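Local coordinates for packaging protein UL32 (Human herpesvirus 8 type M, PDB 6XF9), which forms a pentameric ring required for herpesviral genome packaging, and probably acts in the cleavage and encapsidation of viral DNA, at the zinc ion site and the interface of chains A and B. Numbering follows the deposited sequence. Chains: chain A/B, Packaging protein UL32.

Contact 1: the zinc ion site. Residues chain A 52, 54-55, 75, 130, 136. With ZN (zinc ion), chain C.
Four side chains converge on ZN in a CCHC zinc-finger-type site, three cysteine sulfurs and one imidazole set near the corners of a tetrahedron. A:Cys52 and A:Cys55 form a CxxC motif at the start of helix 53-60, and they point their sulfurs differently: SG of A:Cys52 is anti to its backbone N (chi1 178°), whereas SG of A:Cys55 lies beside its own N. The two sulfurs subtend 116° at the metal. The backbone N of A:Cys55 also donates a long, nearly straight hydrogen bond to SG of A:Cys52 at 3.5 Å, which may temper the charge on that sulfur. A:His130, from helix 124-133, binds with ND1 at 2.0 Å from ZN. One face of its ring is capped by A:Val54, whose CG1 methyl sits 3.3 Å above the plane and over the centre, while SG of A:Cys55 lies at the ring edge. On the far edge, NE2 of A:His130 donates to the phenol OH of A:Tyr75 at 2.9 Å, with OH close to the ring plane, so this second-shell tyrosine fixes the imidazole's rotation. A:Cys136 completes the set, its SG 2.3 Å from ZN. The ion ties the start of helix 53-60 and helix 124-133 to the loop containing A:Cys136, which suggests a structural role.

Contact 2: the interface of chains A and B. Residues chain A 136, 138-140, 142, 145, 148, 152; chain B 320, 324-327, 329, 332.
NE of B:Arg332 makes the straightest of the guanidinium's hydrogen bonds (156° at H), and one carbonyl grips it: O of B:Val327 accepts at 2.8 Å from NE, in the carbonyl plane and close to the guanidinium plane. The other two nitrogens are held within chain B too, NH1 by O of B:Met320 and NH2 by O of B:Asn325. Both bonds are strongly bent at hydrogen (116° and 115°), and the latter oxygen is tilted from the guanidinium plane. The side chain, extended from CG to NE, thus pins the loop between helices 308-321 and 329-338 and presents its tip to chain A. There A:Ile145 meets it tip to tip, with CD1 3.3 Å from NH2 of B:Arg332. The other branch, CG2 of A:Ile145, crosses B:Leu329 obliquely, 3.8 Å from CD2 of that leucine. B:Met320, bent at chi2 and chi3, brings CE to 3.8 Å from CB of A:Ile145. B:Asn326 hides 84 Å² against chain A, its CG anti to the backbone N. CG2 of A:Thr140 lies 3.9 Å from its CB, while A:Ile148 and A:Gln152 approach the amide tip to tip. Backbone pairing adds an antiparallel bridge of A:Thr139 with B:Asn325. In the fold, the segment after helix 124-133, the 3-10 helix 142-144 and the first turns of helix 145-164 face the end of helix 308-321, the loop after it and the start of helix 329-338 in chain B.

Contact 3: the interface of chains A and B. Residues chain A 47-52, 56; chain B 328, 330-331, 361, 364, 465-466.
The phenol ring of B:Tyr466 lies between B:Leu465, whose CB is 3.7 Å above the centre of one face, and the backbone O of B:Gln361, offset toward the rim of the other. At its edge, in plane, ND1 of B:His364 hydrogen-bonds to OH of B:Tyr466 at 2.7 Å; this second-shell bond positions the hydroxyl for A:Ser49. In this UL32-family ring the surface is asymmetric: chain A offers the segment leading into its CxxC zinc motif, and chain B the C-terminal end and helices 329-338 and 360-369. OG of A:Ser49 and OH of B:Tyr466 share a 2.6 Å hydrogen bond of undecided direction. The carbonyl of A:Ser49 accepts NE2 of B:Gln361 at 2.8 Å, the donor above the carbonyl plane. B:Lys328, with CG in the crowded position (chi1 72°) and a bend at chi3, brings NZ to two backbone oxygens: 2.8 Å from O of A:Ser50, nearly along the C=O axis, and 2.8 Å from O of A:Pro48, from above the carbonyl plane. B:Asp331 splits its carboxylate: OD2 accepts N of A:Cys52 at 2.8 Å on its syn lone pair, while OD1 takes NE2 of A:Gln56 from above the carboxylate plane, the amide turned 71° against it.

Contact 1: the zinc ion site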
loop_
_atom_site.group_PDB
_atom_site.type_symbol
_atom_site.label_atom_id
_atom_site.label_comp_id
_atom_site.label_asym_id
_atom_site.label_seq_id
_atom_site.Cartn_x
_atom_site.Cartn_y
_atom_site.Cartn_z
ATOM N N CYS A 52 -16.915 31.413 22.298
ATOM C CA CYS A 52 -17.817 30.688 23.174
ATOM C C CYS A 52 -18.861 31.678 23.668
ATOM O O CYS A 52 -18.518 32.671 24.312
ATOM C CB CYS A 52 -17.054 30.071 24.337
ATOM S SG CYS A 52 -18.166 29.237 25.448
ATOM N N VAL A 54 -21.064 31.522 25.972
ATOM C CA VAL A 54 -21.150 31.618 27.430
ATOM C C VAL A 54 -19.929 32.334 27.997
ATOM O O VAL A 54 -20.051 33.161 28.903
ATOM C CB VAL A 54 -21.329 30.230 28.060
ATOM C CG1 VAL A 54 -21.267 30.347 29.544
ATOM C CG2 VAL A 54 -22.654 29.635 27.651
ATOM N N CYS A 55 -18.732 32.034 27.488
ATOM C CA CYS A 55 -17.571 32.818 27.899
ATOM C C CYS A 55 -17.756 34.290 27.570
ATOM O O CYS A 55 -17.256 35.149 28.297
ATOM C CB CYS A 55 -16.304 32.318 27.218
ATOM S SG CYS A 55 -15.597 30.831 27.870
ATOM N N TYR A 75 -21.035 30.624 40.554
ATOM C CA TYR A 75 -20.637 30.104 39.249
ATOM C C TYR A 75 -19.717 28.904 39.396
ATOM O O TYR A 75 -19.902 27.892 38.713
ATOM C CB TYR A 75 -19.957 31.185 38.404
ATOM C CG TYR A 75 -19.347 30.698 37.076
ATOM C CD1 TYR A 75 -20.140 30.187 36.038
ATOM C CD2 TYR A 75 -17.981 30.777 36.861
ATOM C CE1 TYR A 75 -19.559 29.770 34.825
ATOM C CE2 TYR A 75 -17.404 30.361 35.674
ATOM C CZ TYR A 75 -18.181 29.867 34.655
ATOM O OH TYR A 75 -17.532 29.471 33.486
ATOM N N HIS A 130 -19.791 24.729 26.510
ATOM C CA HIS A 130 -19.093 25.422 27.591
ATOM C C HIS A 130 -18.946 24.513 28.799
ATOM O O HIS A 130 -17.851 24.347 29.342
ATOM C CB HIS A 130 -19.833 26.724 27.942
ATOM C CG HIS A 130 -19.177 27.536 29.024
ATOM N ND1 HIS A 130 -18.117 28.380 28.774
ATOM C CD2 HIS A 130 -19.451 27.661 30.348
ATOM C CE1 HIS A 130 -17.746 28.971 29.900
ATOM N NE2 HIS A 130 -18.539 28.554 30.870
ATOM N N CYS A 136 -14.897 24.940 29.558
ATOM C CA CYS A 136 -14.113 26.183 29.554
ATOM C C CYS A 136 -13.648 26.613 30.942
ATOM O O CYS A 136 -12.709 27.414 31.047
ATOM C CB CYS A 136 -14.906 27.337 28.939
ATOM S SG CYS A 136 -15.568 27.093 27.298
HETATM ZN ZN ZN C . -16.858 29.017 27.308
#

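Contact 2: the interface of chains A and B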
loop_
_atom_site.group_PDB
_atom_site.type_symbol
_atom_site.label_atom_id
_atom_site.label_comp_id
_atom_site.label_asym_id
_atom_site.label_seq_id
_atom_site.Cartn_x
_atom_site.Cartn_y
_atom_site.Cartn_z
ATOM N N CYS A 136 -14.897 24.940 29.558
ATOM C CA CYS A 136 -14.113 26.183 29.554
ATOM C C CYS A 136 -13.648 26.613 30.942
ATOM O O CYS A 136 -12.709 27.414 31.047
ATOM C CB CYS A 136 -14.906 27.337 28.939
ATOM S SG CYS A 136 -15.568 27.093 27.298
ATOM N N LYS A 138 -12.327 24.812 33.442
ATOM C CA LYS A 138 -11.212 24.091 34.030
ATOM C C LYS A 138 -9.980 24.975 34.142
ATOM O O LYS A 138 -9.651 25.745 33.227
ATOM C CB LYS A 138 -10.918 22.856 33.192
ATOM C CG LYS A 138 -11.871 21.772 33.540
ATOM C CD LYS A 138 -11.747 20.606 32.635
ATOM C CE LYS A 138 -10.530 19.817 32.988
ATOM N NZ LYS A 138 -10.568 18.487 32.302
ATOM N N THR A 139 -9.292 24.866 35.279
ATOM C CA THR A 139 -8.019 25.557 35.443
ATOM C C THR A 139 -6.983 24.713 34.724
ATOM O O THR A 139 -6.725 23.567 35.111
ATOM C CB THR A 139 -7.658 25.728 36.917
ATOM O OG1 THR A 139 -7.459 24.435 37.476
ATOM C CG2 THR A 139 -8.798 26.408 37.706
ATOM N N THR A 140 -6.422 25.248 33.653
ATOM C CA THR A 140 -5.466 24.499 32.856
ATOM C C THR A 140 -4.207 25.334 32.720
ATOM O O THR A 140 -4.272 26.563 32.595
ATOM C CB THR A 140 -6.004 24.131 31.452
ATOM O OG1 THR A 140 -6.142 25.317 30.661
ATOM C CG2 THR A 140 -7.363 23.434 31.555
ATOM N N ALA A 142 -0.975 27.057 31.122
ATOM C CA ALA A 142 -0.822 27.713 29.831
ATOM C C ALA A 142 -0.176 26.774 28.815
ATOM O O ALA A 142 -0.553 26.763 27.641
ATOM C CB ALA A 142 0.003 28.993 29.993
ATOM N N ILE A 145 -2.437 24.659 26.413
ATOM C CA ILE A 145 -3.513 25.291 25.657
ATOM C C ILE A 145 -3.476 24.897 24.178
ATOM O O ILE A 145 -4.493 24.465 23.625
ATOM C CB ILE A 145 -3.463 26.818 25.835
ATOM C CG1 ILE A 145 -4.038 27.231 27.203
ATOM C CG2 ILE A 145 -4.222 27.504 24.710
ATOM C CD1 ILE A 145 -5.522 26.788 27.448
ATOM N N ILE A 148 -4.622 21.399 23.591
ATOM C CA ILE A 148 -6.057 21.264 23.816
ATOM C C ILE A 148 -6.824 21.786 22.620
ATOM O O ILE A 148 -7.811 21.181 22.197
ATOM C CB ILE A 148 -6.474 21.972 25.117
ATOM C CG1 ILE A 148 -6.020 21.165 26.335
ATOM C CG2 ILE A 148 -7.960 22.093 25.177
ATOM C CD1 ILE A 148 -5.811 22.014 27.588
ATOM N N GLN A 152 -9.975 20.124 20.706
ATOM C CA GLN A 152 -11.236 20.860 20.616
ATOM C C GLN A 152 -11.680 21.052 19.174
ATOM O O GLN A 152 -12.883 21.077 18.885
ATOM C CB GLN A 152 -11.099 22.216 21.292
ATOM C CG GLN A 152 -10.816 22.136 22.766
ATOM C CD GLN A 152 -10.976 23.476 23.394
ATOM O OE1 GLN A 152 -10.985 24.492 22.693
ATOM N NE2 GLN A 152 -11.158 23.504 24.707
ATOM N N MET B 320 -1.694 34.183 26.847
ATOM C CA MET B 320 -1.437 32.906 27.499
ATOM C C MET B 320 -1.593 33.011 29.013
ATOM O O MET B 320 -2.268 32.180 29.631
ATOM C CB MET B 320 -0.030 32.417 27.156
ATOM C CG MET B 320 0.209 32.071 25.699
ATOM S SD MET B 320 -0.994 30.875 25.080
ATOM C CE MET B 320 -0.947 29.564 26.305
ATOM N N GLU B 324 -6.456 32.104 33.356
ATOM C CA GLU B 324 -5.958 30.858 33.936
ATOM C C GLU B 324 -6.965 29.721 33.829
ATOM O O GLU B 324 -6.759 28.671 34.456
ATOM C CB GLU B 324 -5.540 31.123 35.383
ATOM C CG GLU B 324 -4.412 32.166 35.390
ATOM C CD GLU B 324 -4.187 32.854 36.717
ATOM O OE1 GLU B 324 -4.721 32.384 37.747
ATOM O OE2 GLU B 324 -3.511 33.911 36.697
ATOM N N ASN B 325 -8.059 29.928 33.065
ATOM C CA ASN B 325 -9.078 28.949 32.695
ATOM C C ASN B 325 -8.750 28.252 31.377
ATOM O O ASN B 325 -7.806 28.598 30.658
ATOM C CB ASN B 325 -10.428 29.611 32.397
ATOM C CG ASN B 325 -11.064 30.253 33.572
ATOM O OD1 ASN B 325 -11.506 31.411 33.477
ATOM N ND2 ASN B 325 -11.164 29.520 34.681
ATOM N N ASN B 326 -9.635 27.328 31.007
ATOM C CA ASN B 326 -9.631 26.689 29.697
ATOM C C ASN B 326 -10.385 27.522 28.668
ATOM O O ASN B 326 -11.080 26.981 27.817
ATOM C CB ASN B 326 -10.260 25.305 29.822
ATOM C CG ASN B 326 -9.853 24.383 28.715
ATOM O OD1 ASN B 326 -8.832 24.600 28.054
ATOM N ND2 ASN B 326 -10.653 23.352 28.483
ATOM N N VAL B 327 -10.236 28.835 28.692
ATOM C CA VAL B 327 -10.826 29.688 27.668
ATOM C C VAL B 327 -9.953 29.643 26.412
ATOM O O VAL B 327 -8.727 29.787 26.492
ATOM C CB VAL B 327 -10.982 31.112 28.219
ATOM C CG1 VAL B 327 -11.517 32.044 27.185
ATOM C CG2 VAL B 327 -11.944 31.064 29.377
ATOM N N LEU B 329 -8.182 30.355 22.644
ATOM C CA LEU B 329 -7.309 31.470 22.294
ATOM C C LEU B 329 -8.068 32.627 21.647
ATOM O O LEU B 329 -7.703 33.791 21.856
ATOM C CB LEU B 329 -6.177 30.994 21.393
ATOM C CG LEU B 329 -5.175 30.098 22.107
ATOM C CD1 LEU B 329 -4.280 29.390 21.101
ATOM C CD2 LEU B 329 -4.349 30.918 23.057
ATOM N N ARG B 332 -9.614 34.325 24.580
ATOM C CA ARG B 332 -8.603 34.995 25.391
ATOM C C ARG B 332 -8.138 36.281 24.740
ATOM O O ARG B 332 -7.960 37.300 25.419
ATOM C CB ARG B 332 -7.395 34.114 25.623
ATOM C CG ARG B 332 -7.623 32.985 26.530
ATOM C CD ARG B 332 -6.327 32.240 26.658
ATOM N NE ARG B 332 -6.516 31.077 27.498
ATOM C CZ ARG B 332 -5.641 30.646 28.387
ATOM N NH1 ARG B 332 -4.496 31.290 28.561
ATOM N NH2 ARG B 332 -5.923 29.561 29.100
#

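Contact 3: the interface of chains A and B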
loop_
_atom_site.group_PDB
_atom_site.type_symbol
_atom_site.label_atom_id
_atom_site.label_comp_id
_atom_site.label_asym_id
_atom_site.label_seq_id
_atom_site.Cartn_x
_atom_site.Cartn_y
_atom_site.Cartn_z
ATOM N N GLN A 47 -18.174 26.175 14.908
ATOM C CA GLN A 47 -17.020 26.351 14.044
ATOM C C GLN A 47 -15.809 26.712 14.895
ATOM O O GLN A 47 -15.917 27.568 15.777
ATOM C CB GLN A 47 -17.284 27.477 13.046
ATOM C CG GLN A 47 -18.365 27.199 11.972
ATOM C CD GLN A 47 -18.869 28.516 11.343
ATOM O OE1 GLN A 47 -18.514 29.615 11.796
ATOM N NE2 GLN A 47 -19.704 28.407 10.313
ATOM N N PRO A 48 -14.618 26.149 14.654
ATOM C CA PRO A 48 -13.576 26.182 15.702
ATOM C C PRO A 48 -13.154 27.573 16.141
ATOM O O PRO A 48 -12.713 27.737 17.289
ATOM C CB PRO A 48 -12.403 25.435 15.055
ATOM C CG PRO A 48 -13.054 24.506 14.070
ATOM C CD PRO A 48 -14.231 25.284 13.521
ATOM N N SER A 49 -13.296 28.589 15.296
ATOM C CA SER A 49 -12.850 29.925 15.668
ATOM C C SER A 49 -13.993 30.832 16.046
ATOM O O SER A 49 -13.782 32.044 16.172
ATOM C CB SER A 49 -12.060 30.585 14.542
ATOM O OG SER A 49 -10.762 30.039 14.446
ATOM N N SER A 50 -15.195 30.270 16.271
ATOM C CA SER A 50 -16.259 31.086 16.810
ATOM C C SER A 50 -16.024 31.284 18.299
ATOM O O SER A 50 -15.412 30.439 18.957
ATOM C CB SER A 50 -17.615 30.418 16.608
ATOM O OG SER A 50 -18.100 30.568 15.281
ATOM N N PRO A 51 -16.457 32.407 18.850
ATOM C CA PRO A 51 -16.322 32.596 20.291
ATOM C C PRO A 51 -17.223 31.614 21.018
ATOM O O PRO A 51 -18.121 30.998 20.430
ATOM C CB PRO A 51 -16.774 34.044 20.510
ATOM C CG PRO A 51 -17.666 34.328 19.344
ATOM C CD PRO A 51 -17.037 33.590 18.195
ATOM N N CYS A 52 -16.915 31.413 22.298
ATOM C CA CYS A 52 -17.817 30.688 23.174
ATOM C C CYS A 52 -18.861 31.678 23.668
ATOM O O CYS A 52 -18.518 32.671 24.312
ATOM C CB CYS A 52 -17.054 30.071 24.337
ATOM S SG CYS A 52 -18.166 29.237 25.448
ATOM N N GLN A 56 -18.430 34.602 26.455
ATOM C CA GLN A 56 -18.626 35.997 26.052
ATOM C C GLN A 56 -19.662 36.686 26.930
ATOM O O GLN A 56 -19.533 37.873 27.247
ATOM C CB GLN A 56 -19.014 36.072 24.572
ATOM C CG GLN A 56 -17.844 35.702 23.656
ATOM C CD GLN A 56 -16.725 36.744 23.658
ATOM O OE1 GLN A 56 -16.864 37.818 24.244
ATOM N NE2 GLN A 56 -15.592 36.410 23.043
ATOM N N LYS B 328 -10.592 29.475 25.246
ATOM C CA LYS B 328 -9.904 29.281 23.964
ATOM C C LYS B 328 -9.205 30.546 23.478
ATOM O O LYS B 328 -9.607 31.669 23.788
ATOM C CB LYS B 328 -10.903 28.792 22.902
ATOM C CG LYS B 328 -11.892 29.862 22.422
ATOM C CD LYS B 328 -13.142 29.261 21.760
ATOM C CE LYS B 328 -12.899 28.836 20.313
ATOM N NZ LYS B 328 -14.084 28.148 19.702
ATOM N N VAL B 330 -9.108 32.362 20.846
ATOM C CA VAL B 330 -9.760 33.522 20.222
ATOM C C VAL B 330 -10.561 34.303 21.259
ATOM O O VAL B 330 -10.619 35.540 21.212
ATOM C CB VAL B 330 -10.627 33.130 19.000
ATOM C CG1 VAL B 330 -9.731 32.699 17.811
ATOM C CG2 VAL B 330 -11.675 32.060 19.344
ATOM N N ASP B 331 -11.116 33.612 22.260
ATOM C CA ASP B 331 -11.775 34.304 23.372
ATOM C C ASP B 331 -10.757 34.970 24.296
ATOM O O ASP B 331 -11.010 36.071 24.782
ATOM C CB ASP B 331 -12.652 33.335 24.167
ATOM C CG ASP B 331 -13.921 32.990 23.446
ATOM O OD1 ASP B 331 -14.382 33.887 22.719
ATOM O OD2 ASP B 331 -14.416 31.829 23.555
ATOM N N GLN B 361 -9.378 36.288 15.070
ATOM C CA GLN B 361 -8.809 35.300 14.165
ATOM C C GLN B 361 -7.474 35.762 13.594
ATOM O O GLN B 361 -6.554 34.951 13.463
ATOM C CB GLN B 361 -9.789 34.986 13.042
ATOM C CG GLN B 361 -10.969 34.154 13.482
ATOM C CD GLN B 361 -12.010 34.990 14.182
ATOM O OE1 GLN B 361 -11.957 36.220 14.123
ATOM N NE2 GLN B 361 -12.978 34.335 14.833
ATOM N N HIS B 364 -4.986 35.418 16.443
ATOM C CA HIS B 364 -4.800 33.985 16.651
ATOM C C HIS B 364 -3.914 33.382 15.574
ATOM O O HIS B 364 -2.938 32.685 15.873
ATOM C CB HIS B 364 -6.158 33.292 16.658
ATOM C CG HIS B 364 -6.079 31.811 16.860
ATOM N ND1 HIS B 364 -6.966 30.931 16.272
ATOM C CD2 HIS B 364 -5.228 31.054 17.589
ATOM C CE1 HIS B 364 -6.650 29.695 16.617
ATOM N NE2 HIS B 364 -5.604 29.743 17.419
ATOM N N LEU B 465 -8.633 26.273 8.817
ATOM C CA LEU B 465 -9.252 27.432 9.459
ATOM C C LEU B 465 -9.046 28.721 8.684
ATOM O O LEU B 465 -9.968 29.529 8.591
ATOM C CB LEU B 465 -8.734 27.631 10.878
ATOM C CG LEU B 465 -9.188 26.723 12.009
ATOM C CD1 LEU B 465 -8.637 27.296 13.313
ATOM C CD2 LEU B 465 -10.694 26.611 12.033
ATOM N N TYR B 466 -7.833 28.985 8.202
ATOM C CA TYR B 466 -7.451 30.352 7.864
ATOM C C TYR B 466 -6.839 30.487 6.464
ATOM O O TYR B 466 -6.408 29.512 5.834
ATOM C CB TYR B 466 -6.471 30.903 8.913
ATOM C CG TYR B 466 -7.034 31.010 10.303
ATOM C CD1 TYR B 466 -8.298 31.528 10.516
ATOM C CD2 TYR B 466 -6.294 30.619 11.396
ATOM C CE1 TYR B 466 -8.816 31.644 11.786
ATOM C CE2 TYR B 466 -6.796 30.713 12.659
ATOM C CZ TYR B 466 -8.059 31.229 12.859
ATOM O OH TYR B 466 -8.568 31.325 14.142
#

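Between centres of C-alpha atoms, contact 1 lies about 11 Å from contact 2 and 13 Å from contact 3, and contacts 2 and 3 are about 13 Å apart. A:Cys136 belongs to contacts 1 and 2, and A:Cys52 to contacts 1 and 3, so two ligands of one zinc ion lie in separate patches. Chain B presents interleaved residues around the start of helix 329-338, B:Val327, B:Leu329 and B:Arg332 to contact 2 and B:Lys328, B:Val330 and B:Asp331 to contact 3. The metal therefore likely braces the chain A surface. Because the interface is not an exact two-fold, such head-to-tail joints suit the five-copy ring.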